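Local coordinates for protein dermonecrotic toxin (Pasteurella multocida, PDB 2EBF) that acts as a mitogenic toxin that induces bone resorption and is associated with atrophic rhinitis in pigs, this chain being its C-terminal region with membrane-localization, C2 and C3 domains, at residues Gln80-Ser85 with Asp89-Leu94; Met357-Arg362 with Leu386-Thr391; Thr529-Asp532 with Ala536-Phe539. All coordinates share one frame; numbering follows the deposited sequence.

Interaction 1 comes first along the chain and lies apart from the others: its centre is about 62 Å from that of interaction 2 and 58 Å from that of interaction 3, on the opposite side of the chain's centre. It joins two helices of the membrane-localization domain. Interactions 2 and 3 both fall in the C2 domain, with centres 12 Å apart, and they touch, Arg362 NH1 coming 2.9 Å from Trp537 O. Helix 359-370 therefore serves both, meeting segment 386-391 and also packing on Trp537 of an outermost strand, 537-539. Neighbouring contacts are thus built from chain segments far apart in sequence, while interactions 1 and 3 are each a hairpin closed by a short connection.

Interaction 1 (Gln80-Ser85 with Asp89-Leu94); sequences QRIHNS and DERQGL
Ser85 O is gripped by two nitrogens of Arg91, NH2 at 2.8 Å and NE at 3.0 Å, in a side-on approach of the guanidinium to a single carbonyl oxygen. The pair belongs to an antiparallel helical hairpin of the membrane-localization domain, consistent with a membrane-targeting role, as in related toxins: helix 70-84 ends, the chain turns, and helix 88-108 runs back with the short axes 161° apart and 8.9 Å distant. The oxygen lies nearly in the guanidinium plane. The NH2 bond is the straighter of the two, while NE meets the oxygen at a tilt from the carbonyl plane. Arg91 reaches back to the turn because its CG stands anti to the backbone N (chi1 -171°) and the chain bends further out, at chi3. Its NH1 is bonded to Ile46 O, so three nitrogens of the group have carbonyl partners, which should limit its rotation.

Next to this polar link, toward Leu94, the interface is apolar. Ile82 and Leu94 run antiparallel alongside one another, with Ile82 CG1 resting 3.6 Å from Leu94 CB. Ile82 also packs on Met95 and Leu98 of the same second helix. On the solvent side, Leu94 CD2 sits over one face of the Arg81 guanidinium, toward its rim and 3.7 Å from NH1, the leucine lying roughly perpendicular to the arginine chain. Ser85 CB faces the second helix near Leu94 CD1. Its hydroxyl makes a weak bond to Ile87 O within the turn and is joined to Glu90 through a water, which lies 2.8 Å from Ser85 OG and donates to Glu90 OE1 at 2.5 Å.

Interaction 2 (Met357-Arg362 with Leu386-Thr391); sequences MSINER and LNNLTT
The first turn of helix 359-370 faces the break between helices 379-387 and 389-394, the backbones coming nearest at Asn360 and Thr391, whose CA atoms are 7.2 Å apart. Between them the side chains touch lightly, with no direct hydrogen bond. Asn360 OD1 points across the Thr391 methyl, 3.8 Å from CG2. A water joins their polar ends: it donates to Asn360 OD1 at 2.7 Å and lies 2.6 Å from Thr391 OG1. Thr391 serves both contacts because OG1 is beside its backbone N (chi1 -53°) while CG2 is anti to it. Alongside, Ile359 CG2 meets the side-chain amide of Asn388.

Helix 359-370 opens with a capping box: Glu361 N donates to Ser358 OG at 3.0 Å, and Ser358 N returns a bond to Glu361 OE2 at 2.9 Å. Arg362 ties Met357, the residue before the N-cap Ser358, to this turn, its NE and NH2 both donating to Met357 O, the latter at 2.8 Å. Arg362 is buried, with Ile359 CA over one guanidinium face, and Phe354 makes a cation-pi contact with it.

Interaction 3 (Thr529-Asp532 with Ala536-Phe539); sequences TVVD and AWQF
Trp537 reaches across to Thr529 on the neighbouring strand. From CB its side chain leaves with CG anti to the backbone N (chi1 -177°). CD1, the first ring atom to meet the other strand, lies 4.1 Å from Val531 CG2 and has Val530 O near the ring plane, at the edge. NE1 then donates to Thr529 OG1 at 2.9 Å, a nearly straight bond with the oxygen 8° out of the ring plane. The same hydroxyl is hydrogen-bonded to Ala374 O, so it joins the indole to the next strand, 372-376. Beyond NE1 the ring system meets three phenylalanines: Phe354 edge-to-face, with Phe375 and Phe384 also packing on it.

Val531 and Trp537 share one face of the sheet, Val530 and Gln538 the opposite one. The backbones of Val530 and Gln538 form the hydrogen-bonded pair, with Gln538 N donating to Val530 O at 2.8 Å and Val530 N to Gln538 O at 2.9 Å. Val530 CG2 touches Gln538 CG at 3.6 Å. The Gln538 chain then extends toward the turn, where NE2 makes a weak bond to Asp532 OD1 at 3.1 Å, the amide and carboxylate planes standing 75° apart. Beyond the strand ends, Asp532 N donates to Ala536 O at 2.7 Å.

Flanking this pair, Val531 with Trp537 and Thr529 with Phe539 are non-hydrogen-bonded pairs. The whole is a tight antiparallel beta hairpin, which adds strand 537-539 as the antiparallel edge strand of a mixed sheet in the C2 domain whose other five strands are parallel.

Interaction 1 (Gln80-Ser85 with Asp89-Leu94)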
ATOM      1  N   GLN A  80     -16.649 -21.128  14.415  1.00 28.49           N
ATOM      2  CA  GLN A  80     -18.019 -20.635  14.414  1.00 29.48           C
ATOM      3  C   GLN A  80     -18.127 -19.253  13.778  1.00 29.54           C
ATOM      4  O   GLN A  80     -19.022 -19.024  12.968  1.00 29.79           O
ATOM      5  CB  GLN A  80     -18.628 -20.636  15.817  1.00 29.62           C
ATOM      6  CG  GLN A  80     -20.122 -20.312  15.807  1.00 32.18           C
ATOM      7  CD  GLN A  80     -20.931 -21.277  14.942  1.00 35.74           C
ATOM      8  OE1 GLN A  80     -21.391 -20.918  13.854  1.00 39.67           O
ATOM      9  NE2 GLN A  80     -21.093 -22.510  15.415  1.00 37.21           N
ATOM     10  N   ARG A  81     -17.212 -18.351  14.138  1.00 29.47           N
ATOM     11  CA  ARG A  81     -17.175 -17.005  13.555  1.00 30.36           C
ATOM     12  C   ARG A  81     -17.023 -17.047  12.037  1.00 29.46           C
ATOM     13  O   ARG A  81     -17.628 -16.239  11.336  1.00 29.93           O
ATOM     14  CB  ARG A  81     -16.056 -16.151  14.166  1.00 30.39           C
ATOM     15  CG  ARG A  81     -16.356 -15.607  15.562  1.00 32.62           C
ATOM     16  CD  ARG A  81     -15.384 -14.471  15.948  1.00 33.34           C
ATOM     17  NE  ARG A  81     -15.610 -13.255  15.155  1.00 39.71           N
ATOM     18  CZ  ARG A  81     -14.734 -12.257  14.995  1.00 41.73           C
ATOM     19  NH1 ARG A  81     -13.531 -12.288  15.569  1.00 41.47           N
ATOM     20  NH2 ARG A  81     -15.066 -11.216  14.240  1.00 43.30           N
ATOM     21  N   ILE A  82     -16.208 -17.978  11.533  1.00 28.64           N
ATOM     22  CA  ILE A  82     -16.007 -18.141  10.090  1.00 28.03           C
ATOM     23  C   ILE A  82     -17.327 -18.477   9.403  1.00 28.40           C
ATOM     24  O   ILE A  82     -17.705 -17.836   8.414  1.00 28.06           O
ATOM     25  CB  ILE A  82     -14.932 -19.218   9.795  1.00 27.74           C
ATOM     26  CG1 ILE A  82     -13.549 -18.661  10.136  1.00 27.42           C
ATOM     27  CG2 ILE A  82     -14.964 -19.682   8.323  1.00 27.13           C
ATOM     28  CD1 ILE A  82     -12.560 -19.712  10.499  1.00 24.52           C
ATOM     29  N   HIS A  83     -18.035 -19.459   9.953  1.00 29.44           N
ATOM     30  CA  HIS A  83     -19.315 -19.902   9.400  1.00 30.90           C
ATOM     31  C   HIS A  83     -20.430 -18.858   9.523  1.00 32.10           C
ATOM     32  O   HIS A  83     -21.374 -18.867   8.730  1.00 32.09           O
ATOM     33  CB  HIS A  83     -19.731 -21.249  10.009  1.00 30.55           C
ATOM     34  CG  HIS A  83     -18.969 -22.415   9.450  1.00 30.80           C
ATOM     35  ND1 HIS A  83     -19.299 -23.015   8.250  1.00 30.50           N
ATOM     36  CD2 HIS A  83     -17.883 -23.083   9.915  1.00 30.09           C
ATOM     37  CE1 HIS A  83     -18.453 -23.999   8.004  1.00 31.05           C
ATOM     38  NE2 HIS A  83     -17.590 -24.068   9.003  1.00 30.81           N
ATOM     39  N   ASN A  84     -20.310 -17.966  10.507  1.00 33.05           N
ATOM     40  CA  ASN A  84     -21.266 -16.871  10.690  1.00 34.59           C
ATOM     41  C   ASN A  84     -20.930 -15.611   9.896  1.00 35.01           C
ATOM     42  O   ASN A  84     -21.735 -14.687   9.841  1.00 35.21           O
ATOM     43  CB  ASN A  84     -21.404 -16.509  12.174  1.00 34.85           C
ATOM     44  CG  ASN A  84     -22.051 -17.610  12.994  1.00 36.99           C
ATOM     45  OD1 ASN A  84     -22.642 -18.554  12.454  1.00 39.26           O
ATOM     46  ND2 ASN A  84     -21.942 -17.491  14.313  1.00 38.16           N
ATOM     47  N   SER A  85     -19.749 -15.580   9.282  1.00 35.62           N
ATOM     48  CA  SER A  85     -19.248 -14.378   8.608  1.00 36.38           C
ATOM     49  C   SER A  85     -19.863 -14.157   7.222  1.00 36.83           C
ATOM     50  O   SER A  85     -19.705 -14.983   6.316  1.00 37.60           O
ATOM     51  CB  SER A  85     -17.720 -14.427   8.508  1.00 36.48           C
ATOM     52  OG  SER A  85     -17.214 -13.264   7.888  1.00 37.48           O
ATOM     53  N   ASP A  89     -14.263 -10.621   2.891  1.00 29.27           N
ATOM     54  CA  ASP A  89     -12.908 -10.201   3.276  1.00 29.04           C
ATOM     55  C   ASP A  89     -12.613 -10.532   4.738  1.00 28.32           C
ATOM     56  O   ASP A  89     -11.488 -10.925   5.089  1.00 27.93           O
ATOM     57  CB  ASP A  89     -12.694  -8.703   3.020  1.00 29.18           C
ATOM     58  CG  ASP A  89     -11.241  -8.296   3.191  1.00 30.21           C
ATOM     59  OD1 ASP A  89     -10.432  -8.516   2.256  1.00 30.28           O
ATOM     60  OD2 ASP A  89     -10.907  -7.768   4.263  1.00 30.16           O
ATOM     61  N   GLU A  90     -13.617 -10.358   5.599  1.00 27.43           N
ATOM     62  CA  GLU A  90     -13.484 -10.744   6.987  1.00 27.11           C
ATOM     63  C   GLU A  90     -13.433 -12.261   7.137  1.00 26.21           C
ATOM     64  O   GLU A  90     -12.622 -12.788   7.907  1.00 25.43           O
ATOM     65  CB  GLU A  90     -14.628 -10.150   7.824  1.00 27.54           C
ATOM     66  CG  GLU A  90     -14.479  -8.656   8.002  1.00 30.64           C
ATOM     67  CD  GLU A  90     -15.613  -8.037   8.790  1.00 35.40           C
ATOM     68  OE1 GLU A  90     -16.420  -8.789   9.387  1.00 37.90           O
ATOM     69  OE2 GLU A  90     -15.695  -6.792   8.807  1.00 38.12           O
ATOM     70  N   ARG A  91     -14.304 -12.957   6.403  1.00 26.16           N
ATOM     71  CA  ARG A  91     -14.315 -14.422   6.377  1.00 25.89           C
ATOM     72  C   ARG A  91     -12.926 -14.996   6.063  1.00 25.85           C
ATOM     73  O   ARG A  91     -12.423 -15.856   6.800  1.00 25.91           O
ATOM     74  CB  ARG A  91     -15.334 -14.960   5.363  1.00 25.73           C
ATOM     75  CG  ARG A  91     -15.528 -16.466   5.462  1.00 26.29           C
ATOM     76  CD  ARG A  91     -16.442 -17.000   4.378  1.00 29.17           C
ATOM     77  NE  ARG A  91     -17.834 -16.608   4.600  1.00 31.61           N
ATOM     78  CZ  ARG A  91     -18.819 -16.870   3.746  1.00 34.46           C
ATOM     79  NH1 ARG A  91     -18.570 -17.524   2.615  1.00 33.70           N
ATOM     80  NH2 ARG A  91     -20.050 -16.464   4.011  1.00 34.04           N
ATOM     81  N   GLN A  92     -12.297 -14.533   4.985  1.00 25.94           N
ATOM     82  CA  GLN A  92     -10.964 -15.072   4.650  1.00 25.38           C
ATOM     83  C   GLN A  92      -9.933 -14.667   5.707  1.00 25.55           C
ATOM     84  O   GLN A  92      -9.022 -15.434   6.001  1.00 25.19           O
ATOM     85  CB  GLN A  92     -10.518 -14.751   3.216  1.00 25.47           C
ATOM     86  CG  GLN A  92     -10.263 -13.276   2.853  1.00 27.01           C
ATOM     87  CD  GLN A  92      -8.786 -12.864   2.868  1.00 25.89           C
ATOM     88  OE1 GLN A  92      -8.392 -11.893   2.206  1.00 27.87           O
ATOM     89  NE2 GLN A  92      -7.979 -13.562   3.645  1.00 23.64           N
ATOM     90  N   GLY A  93     -10.097 -13.480   6.289  1.00 25.43           N
ATOM     91  CA  GLY A  93      -9.227 -13.032   7.395  1.00 25.11           C
ATOM     92  C   GLY A  93      -9.292 -13.968   8.584  1.00 25.64           C
ATOM     93  O   GLY A  93      -8.263 -14.363   9.118  1.00 25.65           O
ATOM     94  N   LEU A  94     -10.510 -14.300   9.006  1.00 25.44           N
ATOM     95  CA  LEU A  94     -10.741 -15.262  10.085  1.00 26.16           C
ATOM     96  C   LEU A  94     -10.194 -16.658   9.784  1.00 26.12           C
ATOM     97  O   LEU A  94      -9.666 -17.337  10.675  1.00 26.36           O
ATOM     98  CB  LEU A  94     -12.237 -15.352  10.388  1.00 26.34           C
ATOM     99  CG  LEU A  94     -12.843 -14.109  11.043  1.00 27.72           C
ATOM    100  CD1 LEU A  94     -14.365 -14.126  10.904  1.00 29.90           C
ATOM    101  CD2 LEU A  94     -12.423 -13.975  12.514  1.00 29.51           C
TER
HETATM  102  O   HOH W   1     -17.827 -10.841   9.088  1.00 38.48           O

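Interaction 2 (Met357-Arg362 with Leu386-Thr391)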
ATOM      1  N   MET A 357      24.652  31.396 -12.492  1.00 37.24           N
ATOM      2  CA  MET A 357      23.993  32.443 -11.727  1.00 36.94           C
ATOM      3  C   MET A 357      24.800  32.771 -10.479  1.00 35.71           C
ATOM      4  O   MET A 357      25.464  31.897  -9.918  1.00 36.02           O
ATOM      5  CB  MET A 357      22.590  31.998 -11.307  1.00 36.77           C
ATOM      6  CG  MET A 357      21.554  32.058 -12.416  1.00 37.59           C
ATOM      7  SD  MET A 357      19.944  31.432 -11.907  1.00 38.92           S
ATOM      8  CE  MET A 357      20.255  29.678 -11.885  1.00 37.16           C
ATOM      9  N   SER A 358      24.729  34.023 -10.036  1.00 34.60           N
ATOM     10  CA  SER A 358      25.257  34.383  -8.725  1.00 33.47           C
ATOM     11  C   SER A 358      24.461  33.646  -7.654  1.00 32.72           C
ATOM     12  O   SER A 358      23.390  33.095  -7.935  1.00 32.54           O
ATOM     13  CB  SER A 358      25.164  35.887  -8.495  1.00 33.40           C
ATOM     14  OG  SER A 358      23.817  36.287  -8.358  1.00 33.52           O
ATOM     15  N   ILE A 359      24.982  33.632  -6.430  1.00 31.94           N
ATOM     16  CA  ILE A 359      24.267  33.020  -5.311  1.00 31.21           C
ATOM     17  C   ILE A 359      22.896  33.682  -5.175  1.00 30.69           C
ATOM     18  O   ILE A 359      21.881  32.993  -5.099  1.00 30.28           O
ATOM     19  CB  ILE A 359      25.100  33.083  -3.990  1.00 31.45           C
ATOM     20  CG1 ILE A 359      26.211  32.026  -4.032  1.00 31.82           C
ATOM     21  CG2 ILE A 359      24.219  32.885  -2.754  1.00 30.76           C
ATOM     22  CD1 ILE A 359      27.433  32.393  -3.229  1.00 32.64           C
ATOM     23  N   ASN A 360      22.867  35.015  -5.208  1.00 29.97           N
ATOM     24  CA  ASN A 360      21.610  35.748  -5.050  1.00 29.63           C
ATOM     25  C   ASN A 360      20.601  35.540  -6.174  1.00 29.77           C
ATOM     26  O   ASN A 360      19.399  35.513  -5.926  1.00 29.72           O
ATOM     27  CB  ASN A 360      21.870  37.235  -4.772  1.00 29.20           C
ATOM     28  CG  ASN A 360      22.524  37.449  -3.417  1.00 28.28           C
ATOM     29  OD1 ASN A 360      22.566  36.525  -2.599  1.00 26.54           O
ATOM     30  ND2 ASN A 360      23.052  38.646  -3.178  1.00 27.00           N
ATOM     31  N   GLU A 361      21.091  35.371  -7.400  1.00 30.21           N
ATOM     32  CA  GLU A 361      20.229  35.071  -8.550  1.00 30.29           C
ATOM     33  C   GLU A 361      19.619  33.677  -8.398  1.00 30.14           C
ATOM     34  O   GLU A 361      18.437  33.460  -8.700  1.00 30.10           O
ATOM     35  CB  GLU A 361      21.028  35.163  -9.844  1.00 30.49           C
ATOM     36  CG  GLU A 361      21.262  36.592 -10.293  1.00 32.54           C
ATOM     37  CD  GLU A 361      22.276  36.713 -11.422  1.00 34.73           C
ATOM     38  OE1 GLU A 361      22.344  37.811 -12.019  1.00 36.13           O
ATOM     39  OE2 GLU A 361      23.009  35.737 -11.702  1.00 36.06           O
ATOM     40  N   ARG A 362      20.435  32.740  -7.921  1.00 29.80           N
ATOM     41  CA  ARG A 362      19.962  31.396  -7.594  1.00 29.83           C
ATOM     42  C   ARG A 362      18.865  31.398  -6.535  1.00 29.76           C
ATOM     43  O   ARG A 362      17.857  30.714  -6.686  1.00 30.22           O
ATOM     44  CB  ARG A 362      21.118  30.509  -7.161  1.00 30.21           C
ATOM     45  CG  ARG A 362      21.831  29.853  -8.334  1.00 30.98           C
ATOM     46  CD  ARG A 362      23.074  29.136  -7.891  1.00 33.05           C
ATOM     47  NE  ARG A 362      24.259  29.966  -8.034  1.00 34.10           N
ATOM     48  CZ  ARG A 362      25.416  29.736  -7.422  1.00 35.40           C
ATOM     49  NH1 ARG A 362      25.552  28.703  -6.606  1.00 36.72           N
ATOM     50  NH2 ARG A 362      26.439  30.556  -7.611  1.00 35.54           N
ATOM     51  N   LEU A 386      21.673  29.240   6.327  1.00 26.60           N
ATOM     52  CA  LEU A 386      21.616  30.220   7.415  1.00 26.93           C
ATOM     53  C   LEU A 386      22.410  31.485   7.104  1.00 26.49           C
ATOM     54  O   LEU A 386      21.965  32.584   7.428  1.00 25.99           O
ATOM     55  CB  LEU A 386      22.052  29.600   8.752  1.00 26.89           C
ATOM     56  CG  LEU A 386      21.166  28.449   9.250  1.00 27.98           C
ATOM     57  CD1 LEU A 386      21.666  27.904  10.556  1.00 28.65           C
ATOM     58  CD2 LEU A 386      19.720  28.899   9.376  1.00 29.98           C
ATOM     59  N   ASN A 387      23.566  31.324   6.460  1.00 26.58           N
ATOM     60  CA  ASN A 387      24.392  32.471   6.040  1.00 27.32           C
ATOM     61  C   ASN A 387      23.732  33.371   4.996  1.00 26.98           C
ATOM     62  O   ASN A 387      24.091  34.538   4.860  1.00 26.81           O
ATOM     63  CB  ASN A 387      25.749  31.996   5.513  1.00 27.54           C
ATOM     64  CG  ASN A 387      26.659  31.492   6.617  1.00 29.76           C
ATOM     65  OD1 ASN A 387      27.613  30.757   6.358  1.00 32.42           O
ATOM     66  ND2 ASN A 387      26.359  31.868   7.856  1.00 30.22           N
ATOM     67  N   ASN A 388      22.767  32.818   4.267  1.00 26.92           N
ATOM     68  CA  ASN A 388      22.046  33.561   3.245  1.00 27.13           C
ATOM     69  C   ASN A 388      20.568  33.713   3.570  1.00 27.09           C
ATOM     70  O   ASN A 388      19.768  34.056   2.702  1.00 27.08           O
ATOM     71  CB  ASN A 388      22.233  32.886   1.883  1.00 27.06           C
ATOM     72  CG  ASN A 388      23.669  32.932   1.418  1.00 27.12           C
ATOM     73  OD1 ASN A 388      24.371  31.936   1.482  1.00 28.90           O
ATOM     74  ND2 ASN A 388      24.124  34.109   0.987  1.00 24.34           N
ATOM     75  N   LEU A 389      20.215  33.479   4.831  1.00 27.49           N
ATOM     76  CA  LEU A 389      18.812  33.419   5.242  1.00 27.97           C
ATOM     77  C   LEU A 389      18.006  34.678   4.904  1.00 27.80           C
ATOM     78  O   LEU A 389      16.877  34.592   4.407  1.00 28.27           O
ATOM     79  CB  LEU A 389      18.709  33.089   6.731  1.00 27.95           C
ATOM     80  CG  LEU A 389      17.306  32.981   7.331  1.00 28.23           C
ATOM     81  CD1 LEU A 389      16.492  31.884   6.643  1.00 27.74           C
ATOM     82  CD2 LEU A 389      17.391  32.738   8.827  1.00 28.72           C
ATOM     83  N   THR A 390      18.596  35.841   5.152  1.00 27.56           N
ATOM     84  CA  THR A 390      17.944  37.121   4.895  1.00 27.02           C
ATOM     85  C   THR A 390      17.444  37.202   3.461  1.00 26.74           C
ATOM     86  O   THR A 390      16.366  37.739   3.198  1.00 26.35           O
ATOM     87  CB  THR A 390      18.914  38.288   5.168  1.00 26.95           C
ATOM     88  OG1 THR A 390      19.220  38.314   6.564  1.00 27.72           O
ATOM     89  CG2 THR A 390      18.312  39.651   4.759  1.00 26.62           C
ATOM     90  N   THR A 391      18.241  36.660   2.542  1.00 25.84           N
ATOM     91  CA  THR A 391      17.956  36.744   1.123  1.00 25.67           C
ATOM     92  C   THR A 391      16.791  35.825   0.766  1.00 25.58           C
ATOM     93  O   THR A 391      15.941  36.186  -0.050  1.00 25.98           O
ATOM     94  CB  THR A 391      19.229  36.424   0.295  1.00 25.61           C
ATOM     95  OG1 THR A 391      20.302  37.264   0.753  1.00 25.47           O
ATOM     96  CG2 THR A 391      18.996  36.669  -1.196  1.00 25.29           C
TER
HETATM   97  O   HOH W   2      22.617  36.185   0.071  1.00 26.69           O

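Interaction 3 (Thr529-Asp532 with Ala536-Phe539)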
ATOM      1  N   THR A 529      19.985  20.181  -4.307  1.00 28.61           N
ATOM      2  CA  THR A 529      21.297  20.833  -4.273  1.00 29.50           C
ATOM      3  C   THR A 529      22.182  20.316  -3.147  1.00 30.13           C
ATOM      4  O   THR A 529      21.719  19.625  -2.242  1.00 29.86           O
ATOM      5  CB  THR A 529      21.182  22.375  -4.143  1.00 29.11           C
ATOM      6  OG1 THR A 529      20.618  22.720  -2.872  1.00 28.89           O
ATOM      7  CG2 THR A 529      20.356  22.972  -5.269  1.00 28.55           C
ATOM      8  N   VAL A 530      23.464  20.668  -3.222  1.00 31.30           N
ATOM      9  CA  VAL A 530      24.447  20.323  -2.200  1.00 32.72           C
ATOM     10  C   VAL A 530      25.423  21.486  -2.058  1.00 33.44           C
ATOM     11  O   VAL A 530      25.618  22.260  -2.997  1.00 33.13           O
ATOM     12  CB  VAL A 530      25.281  19.043  -2.568  1.00 32.82           C
ATOM     13  CG1 VAL A 530      24.478  17.777  -2.385  1.00 33.04           C
ATOM     14  CG2 VAL A 530      25.840  19.132  -3.993  1.00 33.61           C
ATOM     15  N   VAL A 531      26.044  21.593  -0.890  1.00 35.01           N
ATOM     16  CA  VAL A 531      27.091  22.587  -0.676  1.00 37.11           C
ATOM     17  C   VAL A 531      28.449  21.885  -0.507  1.00 38.80           C
ATOM     18  O   VAL A 531      28.620  21.060   0.390  1.00 39.04           O
ATOM     19  CB  VAL A 531      26.755  23.533   0.518  1.00 36.90           C
ATOM     20  CG1 VAL A 531      27.848  24.591   0.722  1.00 37.01           C
ATOM     21  CG2 VAL A 531      25.406  24.215   0.288  1.00 36.28           C
ATOM     22  N   ASP A 532      29.374  22.206  -1.416  1.00 40.98           N
ATOM     23  CA  ASP A 532      30.782  21.757  -1.419  1.00 43.16           C
ATOM     24  C   ASP A 532      31.519  21.905  -0.095  1.00 43.75           C
ATOM     25  O   ASP A 532      31.076  22.613   0.809  1.00 43.91           O
ATOM     26  CB  ASP A 532      31.586  22.592  -2.436  1.00 43.58           C
ATOM     27  CG  ASP A 532      31.891  21.843  -3.711  1.00 45.45           C
ATOM     28  OD1 ASP A 532      31.962  20.596  -3.684  1.00 48.34           O
ATOM     29  OD2 ASP A 532      32.073  22.509  -4.751  1.00 48.39           O
ATOM     30  N   ALA A 536      30.782  25.875  -2.207  1.00 37.78           N
ATOM     31  CA  ALA A 536      30.056  26.115  -3.444  1.00 36.38           C
ATOM     32  C   ALA A 536      28.699  25.413  -3.408  1.00 35.39           C
ATOM     33  O   ALA A 536      28.595  24.257  -2.994  1.00 35.10           O
ATOM     34  CB  ALA A 536      30.870  25.650  -4.641  1.00 36.68           C
ATOM     35  N   TRP A 537      27.670  26.130  -3.843  1.00 34.10           N
ATOM     36  CA  TRP A 537      26.302  25.626  -3.861  1.00 33.26           C
ATOM     37  C   TRP A 537      26.002  25.110  -5.257  1.00 33.18           C
ATOM     38  O   TRP A 537      25.974  25.877  -6.208  1.00 32.93           O
ATOM     39  CB  TRP A 537      25.355  26.761  -3.499  1.00 32.46           C
ATOM     40  CG  TRP A 537      23.902  26.410  -3.410  1.00 31.63           C
ATOM     41  CD1 TRP A 537      23.359  25.200  -3.100  1.00 30.86           C
ATOM     42  CD2 TRP A 537      22.807  27.313  -3.577  1.00 30.61           C
ATOM     43  NE1 TRP A 537      21.984  25.286  -3.088  1.00 30.68           N
ATOM     44  CE2 TRP A 537      21.619  26.574  -3.374  1.00 30.47           C
ATOM     45  CE3 TRP A 537      22.711  28.679  -3.883  1.00 30.84           C
ATOM     46  CZ2 TRP A 537      20.348  27.153  -3.469  1.00 30.25           C
ATOM     47  CZ3 TRP A 537      21.444  29.255  -3.970  1.00 30.61           C
ATOM     48  CH2 TRP A 537      20.284  28.489  -3.770  1.00 30.45           C
ATOM     49  N   GLN A 538      25.771  23.807  -5.379  1.00 33.43           N
ATOM     50  CA  GLN A 538      25.604  23.223  -6.701  1.00 33.73           C
ATOM     51  C   GLN A 538      24.438  22.269  -6.820  1.00 32.80           C
ATOM     52  O   GLN A 538      23.969  21.718  -5.829  1.00 32.60           O
ATOM     53  CB  GLN A 538      26.889  22.529  -7.142  1.00 34.41           C
ATOM     54  CG  GLN A 538      27.392  21.486  -6.186  1.00 37.96           C
ATOM     55  CD  GLN A 538      28.907  21.356  -6.221  1.00 42.75           C
ATOM     56  OE1 GLN A 538      29.594  22.095  -6.934  1.00 45.02           O
ATOM     57  NE2 GLN A 538      29.434  20.409  -5.452  1.00 44.85           N
ATOM     58  N   PHE A 539      24.003  22.090  -8.063  1.00 31.83           N
ATOM     59  CA  PHE A 539      22.928  21.186  -8.419  1.00 30.88           C
ATOM     60  C   PHE A 539      23.331  19.741  -8.167  1.00 31.01           C
ATOM     61  O   PHE A 539      24.487  19.358  -8.372  1.00 30.55           O
ATOM     62  CB  PHE A 539      22.578  21.400  -9.888  1.00 30.70           C
ATOM     63  CG  PHE A 539      21.453  20.539 -10.389  1.00 29.25           C
ATOM     64  CD1 PHE A 539      21.676  19.614 -11.403  1.00 27.84           C
ATOM     65  CD2 PHE A 539      20.170  20.665  -9.865  1.00 28.97           C
ATOM     66  CE1 PHE A 539      20.638  18.827 -11.885  1.00 27.24           C
ATOM     67  CE2 PHE A 539      19.120  19.876 -10.344  1.00 27.66           C
ATOM     68  CZ  PHE A 539      19.357  18.957 -11.345  1.00 28.68           C
TER